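Local structure of alpha-1,3-glucanase (Paenibacillus glycanilyticus, 6K0P) at residues 286-291 and 296-301; 255-260 and 266-271; 318-323 and 331-336. The protein probably hydrolyses the alpha-1,3-glycosidic bonds of alpha-1,3-glucan, acting as a glycoside hydrolase of family 87. The protein carries 1 engineered substitution. All blocks are in the same frame, centred on the assembly; numbering follows the deposited sequence.

Interaction 1: 286-291 and 296-301; sequences KFIDGN and VTVQNI. With GLC (alpha-D-glucopyranose), chain B.
The backbones at I288 and V298 approach to 9.4 Å between their CA atoms, and those at F287 and I301 to 11.0 Å, as the two segments run in roughly opposite directions on different faces of one parallel beta-helix. The gap is spanned by apolar side chains inside the coil. CD1 of I288 meets the isopropyl end of V298 tip to tip, 3.8 Å from V298 CG2 and nearly as close to V298 CG1, so it rests against both methyls. Beside this pair, I301 and F287 cross at a slant: I301 CD1 comes 3.7 Å from F287 CE2 on the ring's far half. With CG1 between the backbone N and the carbonyl carbon (chi1 75°), I301 sends CD1 to this ring. I301 CD1 is more loosely 4.4 Å from I288 CD1, linking the two pairs, and all four residues are buried. F287 adds a ring contact with F306, and V298 touches F320 of the next coil. One residue before F287, K286 points instead into the glycan pocket. Its chain bends at chi2 (94°) and is then extended, passing W311 in a cation-pi contact. D282 OD1 and R280 NH2 also hydrogen-bond glucose in this pocket. NZ of K286 hydrogen-bonds to G283 O as well; K286 NZ donates to glucose O4 at 2.9 Å.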
ATOM      1  N   LYS A 286     -10.969  -2.515 -10.690  1.00 11.19           N
ATOM      2  CA  LYS A 286     -11.080  -1.579  -9.580  1.00 10.24           C
ATOM      3  C   LYS A 286     -12.375  -1.875  -8.839  1.00 12.33           C
ATOM      4  O   LYS A 286     -13.433  -2.014  -9.464  1.00 13.56           O
ATOM      5  CB  LYS A 286     -11.071  -0.133 -10.078  1.00 13.55           C
ATOM      6  CG  LYS A 286      -9.736   0.290 -10.672  1.00 12.73           C
ATOM      7  CD  LYS A 286      -9.691   0.117 -12.189  1.00 13.95           C
ATOM      8  CE  LYS A 286      -8.394   0.693 -12.732  1.00 15.63           C
ATOM      9  NZ  LYS A 286      -8.327   0.609 -14.224  1.00 15.97           N
ATOM     10  N   PHE A 287     -12.293  -2.006  -7.510  1.00 10.50           N
ATOM     11  CA  PHE A 287     -13.503  -2.322  -6.753  1.00 11.57           C
ATOM     12  C   PHE A 287     -14.576  -1.260  -6.964  1.00 12.08           C
ATOM     13  O   PHE A 287     -15.753  -1.585  -7.164  1.00 11.50           O
ATOM     14  CB  PHE A 287     -13.203  -2.497  -5.262  1.00 12.16           C
ATOM     15  CG  PHE A 287     -14.444  -2.587  -4.409  1.00 11.32           C
ATOM     16  CD1 PHE A 287     -15.373  -3.601  -4.616  1.00 10.95           C
ATOM     17  CD2 PHE A 287     -14.682  -1.663  -3.409  1.00 11.54           C
ATOM     18  CE1 PHE A 287     -16.521  -3.673  -3.843  1.00 12.77           C
ATOM     19  CE2 PHE A 287     -15.826  -1.738  -2.619  1.00 12.46           C
ATOM     20  CZ  PHE A 287     -16.744  -2.737  -2.843  1.00 12.26           C
ATOM     21  N   ILE A 288     -14.189   0.011  -6.939  1.00 11.75           N
ATOM     22  CA  ILE A 288     -15.096   1.120  -7.207  1.00 11.82           C
ATOM     23  C   ILE A 288     -14.613   1.821  -8.467  1.00 12.88           C
ATOM     24  O   ILE A 288     -13.455   2.258  -8.537  1.00 12.24           O
ATOM     25  CB  ILE A 288     -15.163   2.108  -6.031  1.00 10.78           C
ATOM     26  CG1 ILE A 288     -15.790   1.444  -4.806  1.00 12.83           C
ATOM     27  CG2 ILE A 288     -15.957   3.361  -6.428  1.00 11.61           C
ATOM     28  CD1 ILE A 288     -15.527   2.202  -3.505  1.00 15.70           C
ATOM     29  N   ASP A 289     -15.494   1.922  -9.460  1.00 12.17           N
ATOM     30  CA  ASP A 289     -15.312   2.814 -10.592  1.00 11.52           C
ATOM     31  C   ASP A 289     -16.152   4.058 -10.356  1.00 12.65           C
ATOM     32  O   ASP A 289     -17.279   3.978  -9.855  1.00 13.14           O
ATOM     33  CB  ASP A 289     -15.784   2.146 -11.885  1.00 12.82           C
ATOM     34  CG  ASP A 289     -14.995   0.903 -12.223  1.00 13.97           C
ATOM     35  OD1 ASP A 289     -13.765   1.004 -12.354  1.00 20.31           O
ATOM     36  OD2 ASP A 289     -15.615  -0.166 -12.359  1.00 20.94           O
ATOM     37  N   GLY A 290     -15.597   5.208 -10.705  1.00 12.56           N
ATOM     38  CA  GLY A 290     -16.344   6.441 -10.560  1.00 14.48           C
ATOM     39  C   GLY A 290     -15.671   7.558 -11.315  1.00 14.64           C
ATOM     40  O   GLY A 290     -15.170   8.512 -10.710  1.00 14.87           O
ATOM     41  N   ASN A 291     -15.623   7.425 -12.635  1.00 16.98           N
ATOM     42  CA  ASN A 291     -14.915   8.405 -13.447  1.00 19.49           C
ATOM     43  C   ASN A 291     -15.604   9.756 -13.336  1.00 14.20           C
ATOM     44  O   ASN A 291     -16.812   9.878 -13.562  1.00 16.82           O
ATOM     45  CB  ASN A 291     -14.867   7.949 -14.905  1.00 24.29           C
ATOM     46  CG  ASN A 291     -13.857   6.837 -15.134  1.00 34.18           C
ATOM     47  OD1 ASN A 291     -12.916   6.664 -14.357  1.00 31.10           O
ATOM     48  ND2 ASN A 291     -14.049   6.077 -16.207  1.00 36.73           N
ATOM     49  N   VAL A 296     -18.164  12.016  -3.215  1.00 12.49           N
ATOM     50  CA  VAL A 296     -18.424  10.641  -2.786  1.00 10.52           C
ATOM     51  C   VAL A 296     -17.560  10.334  -1.570  1.00 12.19           C
ATOM     52  O   VAL A 296     -16.400  10.754  -1.501  1.00 13.39           O
ATOM     53  CB  VAL A 296     -18.141   9.657  -3.941  1.00 11.14           C
ATOM     54  CG1 VAL A 296     -18.142   8.204  -3.457  1.00 13.02           C
ATOM     55  CG2 VAL A 296     -19.162   9.847  -5.075  1.00 13.11           C
ATOM     56  N   THR A 297     -18.125   9.610  -0.602  1.00 10.36           N
ATOM     57  CA  THR A 297     -17.408   9.201   0.598  1.00 10.92           C
ATOM     58  C   THR A 297     -17.320   7.684   0.616  1.00 11.98           C
ATOM     59  O   THR A 297     -18.335   6.992   0.459  1.00 11.43           O
ATOM     60  CB  THR A 297     -18.120   9.699   1.853  1.00 11.81           C
ATOM     61  OG1 THR A 297     -18.090  11.132   1.863  1.00 14.39           O
ATOM     62  CG2 THR A 297     -17.432   9.181   3.104  1.00 13.51           C
ATOM     63  N   VAL A 298     -16.106   7.177   0.799  1.00 10.44           N
ATOM     64  CA  VAL A 298     -15.835   5.752   0.946  1.00 10.91           C
ATOM     65  C   VAL A 298     -15.136   5.611   2.290  1.00 11.26           C
ATOM     66  O   VAL A 298     -14.015   6.110   2.468  1.00 10.23           O
ATOM     67  CB  VAL A 298     -14.955   5.229  -0.194  1.00 10.83           C
ATOM     68  CG1 VAL A 298     -14.558   3.781   0.050  1.00 11.55           C
ATOM     69  CG2 VAL A 298     -15.676   5.393  -1.532  1.00 12.92           C
ATOM     70  N   GLN A 299     -15.809   4.977   3.252  1.00 10.58           N
ATOM     71  CA  GLN A 299     -15.355   5.060   4.638  1.00 11.32           C
ATOM     72  C   GLN A 299     -15.431   3.720   5.348  1.00 10.75           C
ATOM     73  O   GLN A 299     -16.456   3.037   5.289  1.00 10.93           O
ATOM     74  CB  GLN A 299     -16.183   6.087   5.417  1.00 14.01           C
ATOM     75  CG  GLN A 299     -15.662   6.323   6.828  1.00 15.09           C
ATOM     76  CD  GLN A 299     -16.124   7.650   7.404  1.00 23.16           C
ATOM     77  OE1 GLN A 299     -16.462   8.578   6.668  1.00 25.31           O
ATOM     78  NE2 GLN A 299     -16.132   7.748   8.730  1.00 24.42           N
ATOM     79  N   ASN A 300     -14.356   3.363   6.058  1.00 10.73           N
ATOM     80  CA  ASN A 300     -14.344   2.140   6.872  1.00 10.39           C
ATOM     81  C   ASN A 300     -14.702   0.906   6.043  1.00 10.84           C
ATOM     82  O   ASN A 300     -15.509   0.064   6.450  1.00 11.27           O
ATOM     83  CB  ASN A 300     -15.256   2.279   8.096  1.00  9.81           C
ATOM     84  CG  ASN A 300     -15.112   1.122   9.084  1.00 10.41           C
ATOM     85  OD1 ASN A 300     -14.012   0.574   9.285  1.00 11.91           O
ATOM     86  ND2 ASN A 300     -16.228   0.742   9.708  1.00 11.00           N
ATOM     87  N   ILE A 301     -14.124   0.809   4.850  1.00 10.05           N
ATOM     88  CA  ILE A 301     -14.224  -0.417   4.072  1.00 10.43           C
ATOM     89  C   ILE A 301     -12.861  -1.096   4.009  1.00 10.17           C
ATOM     90  O   ILE A 301     -11.805  -0.459   4.124  1.00 11.41           O
ATOM     91  CB  ILE A 301     -14.886  -0.274   2.685  1.00 11.81           C
ATOM     92  CG1 ILE A 301     -13.956   0.388   1.684  1.00 12.05           C
ATOM     93  CG2 ILE A 301     -16.231   0.484   2.787  1.00 12.75           C
ATOM     94  CD1 ILE A 301     -14.457   0.220   0.252  1.00 13.58           C
TER
HETATM   95  C1  GLC B   1      -1.822   0.711 -15.746  1.00 26.23           C
HETATM   96  C2  GLC B   1      -2.892   1.284 -16.655  1.00 19.72           C
HETATM   97  C3  GLC B   1      -4.009   1.858 -15.814  1.00 19.04           C
HETATM   98  C4  GLC B   1      -4.524   0.816 -14.829  1.00 17.66           C
HETATM   99  C5  GLC B   1      -3.389   0.344 -13.964  1.00 16.35           C
HETATM  100  C6  GLC B   1      -3.777  -0.813 -13.056  1.00 15.30           C
HETATM  101  O1  GLC B   1      -1.232   1.800 -15.122  1.00 42.68           O
HETATM  102  O2  GLC B   1      -2.266   2.255 -17.500  1.00 19.52           O
HETATM  103  O3  GLC B   1      -5.099   2.121 -16.678  1.00 19.46           O
HETATM  104  O4  GLC B   1      -5.523   1.346 -13.996  1.00 16.58           O
HETATM  105  O5  GLC B   1      -2.370  -0.138 -14.783  1.00 16.93           O
HETATM  106  O6  GLC B   1      -4.342  -1.914 -13.711  1.00 15.01           O

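Interaction 2: 255-260 and 266-271; sequences VGFNIS and STIRDL
The F257 ring is approached obliquely by I268, whose terminal methyl CD1 lies 4.0 Å from F257 CD2 and almost equally near F257 CG. The touch therefore falls on the half of the ring nearest its own backbone. I225 and I234 also pack against F257. The other flat groups belong to R269 and D270, at the corner of the second segment: R269 NH1 donates to D270 OD2 at 2.8 Å, a salt bridge between consecutive residues. The carboxylate oxygen is met almost in line with its C-O bond, but it sits 21° out of the guanidinium plane and the N-H...O angle is 136°, so the bond is bent on the arginine side. D270 OD2 is also reached by Q179 NE2, which may help fix the carboxylate's rotation.

Within the coil of the beta-helix, I268 is the common partner. Its CG1 stands opposite the carbonyl carbon (chi1 -58°) and the chain continues extended, carrying CD1 across the interior to F257. There the methyl also comes 4.3 Å from I259 CD1. All three residues are buried, and the contact is wholly apolar. At the start of the second segment, the S266 hydroxyl is hydrogen-bonded with A263 O and T232 N.

Strand 256-259 runs parallel to its neighbours 224-227 and 286-289: the backbone of G256 bonds to S223 and I225, and that of F257 to F287 and D289. Strand 267-269 is likewise flanked by 233-236 and 297-304, while I268 packs on I288 of the following coil.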
ATOM      1  N   VAL A 255     -15.873  -6.876 -10.632  1.00 11.82           N
ATOM      2  CA  VAL A 255     -17.092  -6.754  -9.848  1.00 12.79           C
ATOM      3  C   VAL A 255     -16.903  -5.639  -8.834  1.00 11.69           C
ATOM      4  O   VAL A 255     -15.785  -5.193  -8.568  1.00 13.13           O
ATOM      5  CB  VAL A 255     -17.483  -8.082  -9.158  1.00 14.61           C
ATOM      6  CG1 VAL A 255     -17.679  -9.171 -10.210  1.00 15.85           C
ATOM      7  CG2 VAL A 255     -16.419  -8.489  -8.140  1.00 15.79           C
ATOM      8  N   GLY A 256     -18.019  -5.161  -8.289  1.00 12.17           N
ATOM      9  CA  GLY A 256     -17.960  -4.088  -7.319  1.00 12.14           C
ATOM     10  C   GLY A 256     -19.005  -3.043  -7.623  1.00 11.59           C
ATOM     11  O   GLY A 256     -20.127  -3.391  -7.996  1.00 12.93           O
ATOM     12  N   PHE A 257     -18.652  -1.770  -7.474  1.00 11.07           N
ATOM     13  CA  PHE A 257     -19.578  -0.672  -7.716  1.00 11.11           C
ATOM     14  C   PHE A 257     -19.054   0.231  -8.819  1.00 13.11           C
ATOM     15  O   PHE A 257     -17.844   0.357  -9.029  1.00 13.34           O
ATOM     16  CB  PHE A 257     -19.803   0.162  -6.446  1.00 13.39           C
ATOM     17  CG  PHE A 257     -20.503  -0.598  -5.354  1.00 11.55           C
ATOM     18  CD1 PHE A 257     -21.869  -0.814  -5.403  1.00 13.55           C
ATOM     19  CD2 PHE A 257     -19.778  -1.131  -4.300  1.00 13.13           C
ATOM     20  CE1 PHE A 257     -22.505  -1.540  -4.410  1.00 13.69           C
ATOM     21  CE2 PHE A 257     -20.407  -1.844  -3.303  1.00 14.21           C
ATOM     22  CZ  PHE A 257     -21.771  -2.051  -3.355  1.00 12.80           C
ATOM     23  N   ASN A 258     -19.986   0.852  -9.539  1.00 11.87           N
ATOM     24  CA  ASN A 258     -19.655   1.860 -10.532  1.00 12.88           C
ATOM     25  C   ASN A 258     -20.633   3.008 -10.331  1.00 13.75           C
ATOM     26  O   ASN A 258     -21.847   2.822 -10.465  1.00 13.33           O
ATOM     27  CB  ASN A 258     -19.747   1.280 -11.954  1.00 12.58           C
ATOM     28  CG  ASN A 258     -19.243   2.242 -13.018  1.00 14.99           C
ATOM     29  OD1 ASN A 258     -19.476   3.446 -12.935  1.00 15.94           O
ATOM     30  ND2 ASN A 258     -18.560   1.712 -14.037  1.00 14.92           N
ATOM     31  N   ILE A 259     -20.108   4.175  -9.969  1.00 11.87           N
ATOM     32  CA  ILE A 259     -20.910   5.314  -9.533  1.00 11.65           C
ATOM     33  C   ILE A 259     -21.066   6.273 -10.709  1.00 12.06           C
ATOM     34  O   ILE A 259     -20.102   6.933 -11.115  1.00 13.52           O
ATOM     35  CB  ILE A 259     -20.259   6.013  -8.332  1.00 13.73           C
ATOM     36  CG1 ILE A 259     -19.941   4.989  -7.230  1.00 12.40           C
ATOM     37  CG2 ILE A 259     -21.173   7.131  -7.814  1.00 10.88           C
ATOM     38  CD1 ILE A 259     -19.267   5.588  -5.996  1.00 14.42           C
ATOM     39  N   SER A 260     -22.275   6.339 -11.265  1.00 12.02           N
ATOM     40  CA  SER A 260     -22.587   7.275 -12.335  1.00 12.60           C
ATOM     41  C   SER A 260     -22.754   8.687 -11.775  1.00 12.86           C
ATOM     42  O   SER A 260     -22.932   8.887 -10.573  1.00 12.56           O
ATOM     43  CB  SER A 260     -23.869   6.846 -13.046  1.00 14.72           C
ATOM     44  OG  SER A 260     -23.725   5.537 -13.584  1.00 15.81           O
ATOM     45  N   SER A 266     -22.729  10.084  -3.101  1.00 11.66           N
ATOM     46  CA  SER A 266     -23.007   8.809  -2.452  1.00 11.82           C
ATOM     47  C   SER A 266     -21.997   8.512  -1.346  1.00 12.53           C
ATOM     48  O   SER A 266     -20.922   9.109  -1.257  1.00 11.56           O
ATOM     49  CB  SER A 266     -22.962   7.676  -3.481  1.00 10.99           C
ATOM     50  OG  SER A 266     -24.044   7.768  -4.401  1.00 11.28           O
ATOM     51  N   THR A 267     -22.359   7.548  -0.499  1.00 10.95           N
ATOM     52  CA  THR A 267     -21.508   7.073   0.580  1.00 11.41           C
ATOM     53  C   THR A 267     -21.531   5.555   0.564  1.00 10.94           C
ATOM     54  O   THR A 267     -22.605   4.955   0.469  1.00 12.34           O
ATOM     55  CB  THR A 267     -22.031   7.561   1.934  1.00 12.00           C
ATOM     56  OG1 THR A 267     -22.016   8.998   1.963  1.00 15.15           O
ATOM     57  CG2 THR A 267     -21.169   7.020   3.065  1.00 13.08           C
ATOM     58  N   ILE A 268     -20.353   4.937   0.631  1.00  9.87           N
ATOM     59  CA  ILE A 268     -20.231   3.495   0.810  1.00 10.10           C
ATOM     60  C   ILE A 268     -19.423   3.282   2.078  1.00 10.89           C
ATOM     61  O   ILE A 268     -18.292   3.778   2.181  1.00 10.67           O
ATOM     62  CB  ILE A 268     -19.531   2.835  -0.389  1.00 10.92           C
ATOM     63  CG1 ILE A 268     -20.297   3.121  -1.685  1.00 14.53           C
ATOM     64  CG2 ILE A 268     -19.391   1.333  -0.165  1.00 12.80           C
ATOM     65  CD1 ILE A 268     -19.592   2.633  -2.943  1.00 13.41           C
ATOM     66  N   ARG A 269     -19.983   2.553   3.045  1.00 10.32           N
ATOM     67  CA  ARG A 269     -19.285   2.454   4.323  1.00  9.82           C
ATOM     68  C   ARG A 269     -19.550   1.148   5.059  1.00  9.65           C
ATOM     69  O   ARG A 269     -20.593   0.508   4.890  1.00 10.23           O
ATOM     70  CB  ARG A 269     -19.599   3.636   5.250  1.00 10.15           C
ATOM     71  CG  ARG A 269     -21.058   3.701   5.721  1.00 10.87           C
ATOM     72  CD  ARG A 269     -21.235   4.901   6.648  1.00 11.03           C
ATOM     73  NE  ARG A 269     -22.618   5.259   6.947  1.00 14.12           N
ATOM     74  CZ  ARG A 269     -23.252   4.908   8.057  1.00 14.07           C
ATOM     75  NH1 ARG A 269     -22.634   4.162   8.964  1.00 15.67           N
ATOM     76  NH2 ARG A 269     -24.508   5.304   8.267  1.00 15.76           N
ATOM     77  N   ASP A 270     -18.575   0.779   5.901  1.00 10.57           N
ATOM     78  CA  ASP A 270     -18.756  -0.215   6.963  1.00  9.11           C
ATOM     79  C   ASP A 270     -18.950  -1.628   6.406  1.00 10.42           C
ATOM     80  O   ASP A 270     -19.866  -2.348   6.795  1.00 10.33           O
ATOM     81  CB  ASP A 270     -19.885   0.174   7.924  1.00 11.33           C
ATOM     82  CG  ASP A 270     -19.690   1.550   8.531  1.00 11.51           C
ATOM     83  OD1 ASP A 270     -18.534   2.028   8.623  1.00 12.19           O
ATOM     84  OD2 ASP A 270     -20.697   2.156   8.939  1.00 12.19           O
ATOM     85  N   LEU A 271     -18.061  -2.033   5.507  1.00  9.92           N
ATOM     86  CA  LEU A 271     -18.185  -3.349   4.895  1.00  8.48           C
ATOM     87  C   LEU A 271     -16.830  -3.755   4.336  1.00  9.03           C
ATOM     88  O   LEU A 271     -15.908  -2.943   4.240  1.00 10.14           O
ATOM     89  CB  LEU A 271     -19.275  -3.353   3.808  1.00 10.65           C
ATOM     90  CG  LEU A 271     -19.195  -2.315   2.673  1.00  9.87           C
ATOM     91  CD1 LEU A 271     -18.156  -2.694   1.617  1.00 11.24           C
ATOM     92  CD2 LEU A 271     -20.576  -2.121   2.033  1.00 11.88           C
TER

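Interaction 3: 318-323 and 331-336; sequences NTFKNN and AGINMT. Engineered in segment 331-336: A331 (natural residue Asp).
F320 CG and I333 CG1 each stand anti to the carbonyl carbon (chi1 -77° for F320, -63° for I333), which sends the ring and the extended isoleucine tip toward each other across the interior of the beta-helix. I333 CD1 comes in obliquely to the ring, 3.8 Å from F320 CD2 and 4.0 Å from F320 CB, so the methyl is set against the root of the ring. Farther along, M335 folds back at each torsion, and its methyl CE comes 4.4 Å from N318 ND2, a loose contact. The N318 amide is itself committed elsewhere, OD1 accepting from V296 N and ND2 donating to M293 O. A331, engineered from Asp, opens the second segment next to A330 of a glycan pocket. The F320 ring also meets that of Y310, their planes about 30° apart. Strand 319-326 lies between its parallel neighbours 297-304 and 343-350; strand 333-336 lies between 308-313 and 357-360, where M335 packs on Y310 on one side and L359 on the other.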
ATOM      1  N   ASN A 318     -13.839  14.234  -3.177  1.00 11.65           N
ATOM      2  CA  ASN A 318     -14.193  12.943  -2.606  1.00 11.14           C
ATOM      3  C   ASN A 318     -13.419  12.702  -1.321  1.00 12.16           C
ATOM      4  O   ASN A 318     -12.390  13.329  -1.057  1.00 13.00           O
ATOM      5  CB  ASN A 318     -13.917  11.822  -3.610  1.00 11.56           C
ATOM      6  CG  ASN A 318     -14.629  12.050  -4.916  1.00 12.72           C
ATOM      7  OD1 ASN A 318     -15.859  11.994  -4.974  1.00 12.36           O
ATOM      8  ND2 ASN A 318     -13.874  12.348  -5.967  1.00 12.34           N
ATOM      9  N   THR A 319     -13.928  11.773  -0.516  1.00 13.22           N
ATOM     10  CA  THR A 319     -13.333  11.448   0.775  1.00 12.43           C
ATOM     11  C   THR A 319     -13.174   9.940   0.861  1.00 11.88           C
ATOM     12  O   THR A 319     -14.160   9.205   0.748  1.00 11.76           O
ATOM     13  CB  THR A 319     -14.201  11.959   1.928  1.00 14.13           C
ATOM     14  OG1 THR A 319     -14.278  13.391   1.868  1.00 14.84           O
ATOM     15  CG2 THR A 319     -13.609  11.547   3.273  1.00 15.13           C
ATOM     16  N   PHE A 320     -11.933   9.486   1.023  1.00 11.02           N
ATOM     17  CA  PHE A 320     -11.620   8.093   1.332  1.00 10.38           C
ATOM     18  C   PHE A 320     -11.011   8.112   2.725  1.00  9.63           C
ATOM     19  O   PHE A 320      -9.923   8.656   2.913  1.00 10.70           O
ATOM     20  CB  PHE A 320     -10.624   7.534   0.317  1.00 10.94           C
ATOM     21  CG  PHE A 320     -11.238   7.196  -1.010  1.00 11.22           C
ATOM     22  CD1 PHE A 320     -11.532   8.199  -1.924  1.00 13.10           C
ATOM     23  CD2 PHE A 320     -11.536   5.880  -1.344  1.00 12.18           C
ATOM     24  CE1 PHE A 320     -12.105   7.895  -3.155  1.00 11.79           C
ATOM     25  CE2 PHE A 320     -12.110   5.568  -2.575  1.00 13.57           C
ATOM     26  CZ  PHE A 320     -12.394   6.576  -3.477  1.00 12.43           C
ATOM     27  N   LYS A 321     -11.711   7.531   3.700  1.00 10.47           N
ATOM     28  CA  LYS A 321     -11.314   7.659   5.094  1.00 10.93           C
ATOM     29  C   LYS A 321     -11.474   6.330   5.818  1.00 11.59           C
ATOM     30  O   LYS A 321     -12.457   5.619   5.605  1.00 11.43           O
ATOM     31  CB  LYS A 321     -12.164   8.743   5.787  1.00 13.54           C
ATOM     32  CG  LYS A 321     -11.891   8.996   7.254  1.00 18.15           C
ATOM     33  CD  LYS A 321     -12.914  10.013   7.774  1.00 24.56           C
ATOM     34  CE  LYS A 321     -12.635  10.408   9.212  1.00 32.49           C
ATOM     35  NZ  LYS A 321     -13.659  11.364   9.710  1.00 39.10           N
ATOM     36  N   ASN A 322     -10.498   5.999   6.665  1.00 10.07           N
ATOM     37  CA  ASN A 322     -10.575   4.850   7.584  1.00 10.31           C
ATOM     38  C   ASN A 322     -10.629   3.505   6.862  1.00 11.46           C
ATOM     39  O   ASN A 322     -11.138   2.525   7.413  1.00 11.07           O
ATOM     40  CB  ASN A 322     -11.742   4.966   8.576  1.00 11.80           C
ATOM     41  CG  ASN A 322     -11.656   6.203   9.438  1.00 11.86           C
ATOM     42  OD1 ASN A 322     -10.589   6.797   9.610  1.00 12.22           O
ATOM     43  ND2 ASN A 322     -12.793   6.596   9.998  1.00 16.45           N
ATOM     44  N   ASN A 323     -10.096   3.427   5.645  1.00  9.37           N
ATOM     45  CA  ASN A 323     -10.183   2.207   4.859  1.00  9.06           C
ATOM     46  C   ASN A 323      -8.936   1.350   5.035  1.00  9.40           C
ATOM     47  O   ASN A 323      -7.872   1.828   5.442  1.00 10.47           O
ATOM     48  CB  ASN A 323     -10.377   2.529   3.376  1.00 10.28           C
ATOM     49  CG  ASN A 323     -11.636   3.337   3.124  1.00 11.95           C
ATOM     50  OD1 ASN A 323     -12.728   2.904   3.458  1.00 10.48           O
ATOM     51  ND2 ASN A 323     -11.484   4.529   2.551  1.00 10.74           N
ATOM     52  N   ALA A 331      -2.146  -0.578  -7.970  1.00 10.79           N
ATOM     53  CA  ALA A 331      -2.190   0.541  -7.034  1.00 10.56           C
ATOM     54  C   ALA A 331      -3.377   0.433  -6.080  1.00 10.18           C
ATOM     55  O   ALA A 331      -4.417  -0.138  -6.407  1.00 11.80           O
ATOM     56  CB  ALA A 331      -2.277   1.862  -7.809  1.00 13.12           C
ATOM     57  N   GLY A 332      -3.222   0.997  -4.883  1.00 10.16           N
ATOM     58  CA  GLY A 332      -4.322   1.016  -3.924  1.00 10.28           C
ATOM     59  C   GLY A 332      -5.355   2.077  -4.271  1.00 10.21           C
ATOM     60  O   GLY A 332      -6.483   1.769  -4.679  1.00 10.88           O
ATOM     61  N   ILE A 333      -4.971   3.341  -4.105  1.00 10.61           N
ATOM     62  CA  ILE A 333      -5.775   4.480  -4.541  1.00 11.11           C
ATOM     63  C   ILE A 333      -4.891   5.362  -5.404  1.00 10.84           C
ATOM     64  O   ILE A 333      -3.788   5.736  -4.985  1.00 13.34           O
ATOM     65  CB  ILE A 333      -6.326   5.312  -3.366  1.00 11.25           C
ATOM     66  CG1 ILE A 333      -7.278   4.489  -2.495  1.00 13.59           C
ATOM     67  CG2 ILE A 333      -7.033   6.555  -3.903  1.00 14.48           C
ATOM     68  CD1 ILE A 333      -7.759   5.229  -1.246  1.00 14.33           C
ATOM     69  N   ASN A 334      -5.370   5.688  -6.604  1.00 10.81           N
ATOM     70  CA  ASN A 334      -4.708   6.643  -7.481  1.00 11.30           C
ATOM     71  C   ASN A 334      -5.757   7.668  -7.879  1.00 13.79           C
ATOM     72  O   ASN A 334      -6.929   7.325  -8.054  1.00 14.92           O
ATOM     73  CB  ASN A 334      -4.159   5.940  -8.729  1.00 15.09           C
ATOM     74  CG  ASN A 334      -3.186   6.806  -9.529  1.00 14.99           C
ATOM     75  OD1 ASN A 334      -2.858   7.929  -9.146  1.00 14.75           O
ATOM     76  ND2 ASN A 334      -2.721   6.270 -10.650  1.00 20.59           N
ATOM     77  N   MET A 335      -5.355   8.930  -7.951  1.00 12.58           N
ATOM     78  CA  MET A 335      -6.238  10.003  -8.385  1.00 12.19           C
ATOM     79  C   MET A 335      -5.536  10.708  -9.529  1.00 13.62           C
ATOM     80  O   MET A 335      -4.425  11.213  -9.349  1.00 12.84           O
ATOM     81  CB  MET A 335      -6.515  10.966  -7.227  1.00 13.85           C
ATOM     82  CG  MET A 335      -7.141  10.289  -6.009  1.00 14.25           C
ATOM     83  SD  MET A 335      -8.764   9.564  -6.340  1.00 22.60           S
ATOM     84  CE  MET A 335      -9.696  11.050  -6.500  1.00 23.44           C
ATOM     85  N   THR A 336      -6.158  10.710 -10.704  1.00 11.57           N
ATOM     86  CA  THR A 336      -5.469  11.132 -11.917  1.00 12.49           C
ATOM     87  C   THR A 336      -6.250  12.209 -12.658  1.00 12.59           C
ATOM     88  O   THR A 336      -7.434  12.459 -12.403  1.00 14.81           O
ATOM     89  CB  THR A 336      -5.219   9.957 -12.880  1.00 12.37           C
ATOM     90  OG1 THR A 336      -6.422   9.680 -13.618  1.00 14.13           O
ATOM     91  CG2 THR A 336      -4.788   8.708 -12.131  1.00 13.81           C
TER

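How the interactions relate
Interactions 2, 1 and 3 follow one another along the chain and along the beta-helix axis. The centres of interactions 1 and 2 are 5 Å apart, joined by D289 O and I259 N at 2.8 Å and, at the corners, by N300 ND2 and D270 OD1 at 2.9 Å, both probable hydrogen bonds. Interactions 1 and 3 are 8 Å apart between centres; V298 N and T319 O lie 2.8 Å apart, another probable bond. Interactions 2 and 3, 13 Å apart between centres, do not touch. Segment 286-291 of interaction 1 reaches a glucose through K286, whereas the M335 side chain of interaction 3 remains about 11 Å from a bound glucose.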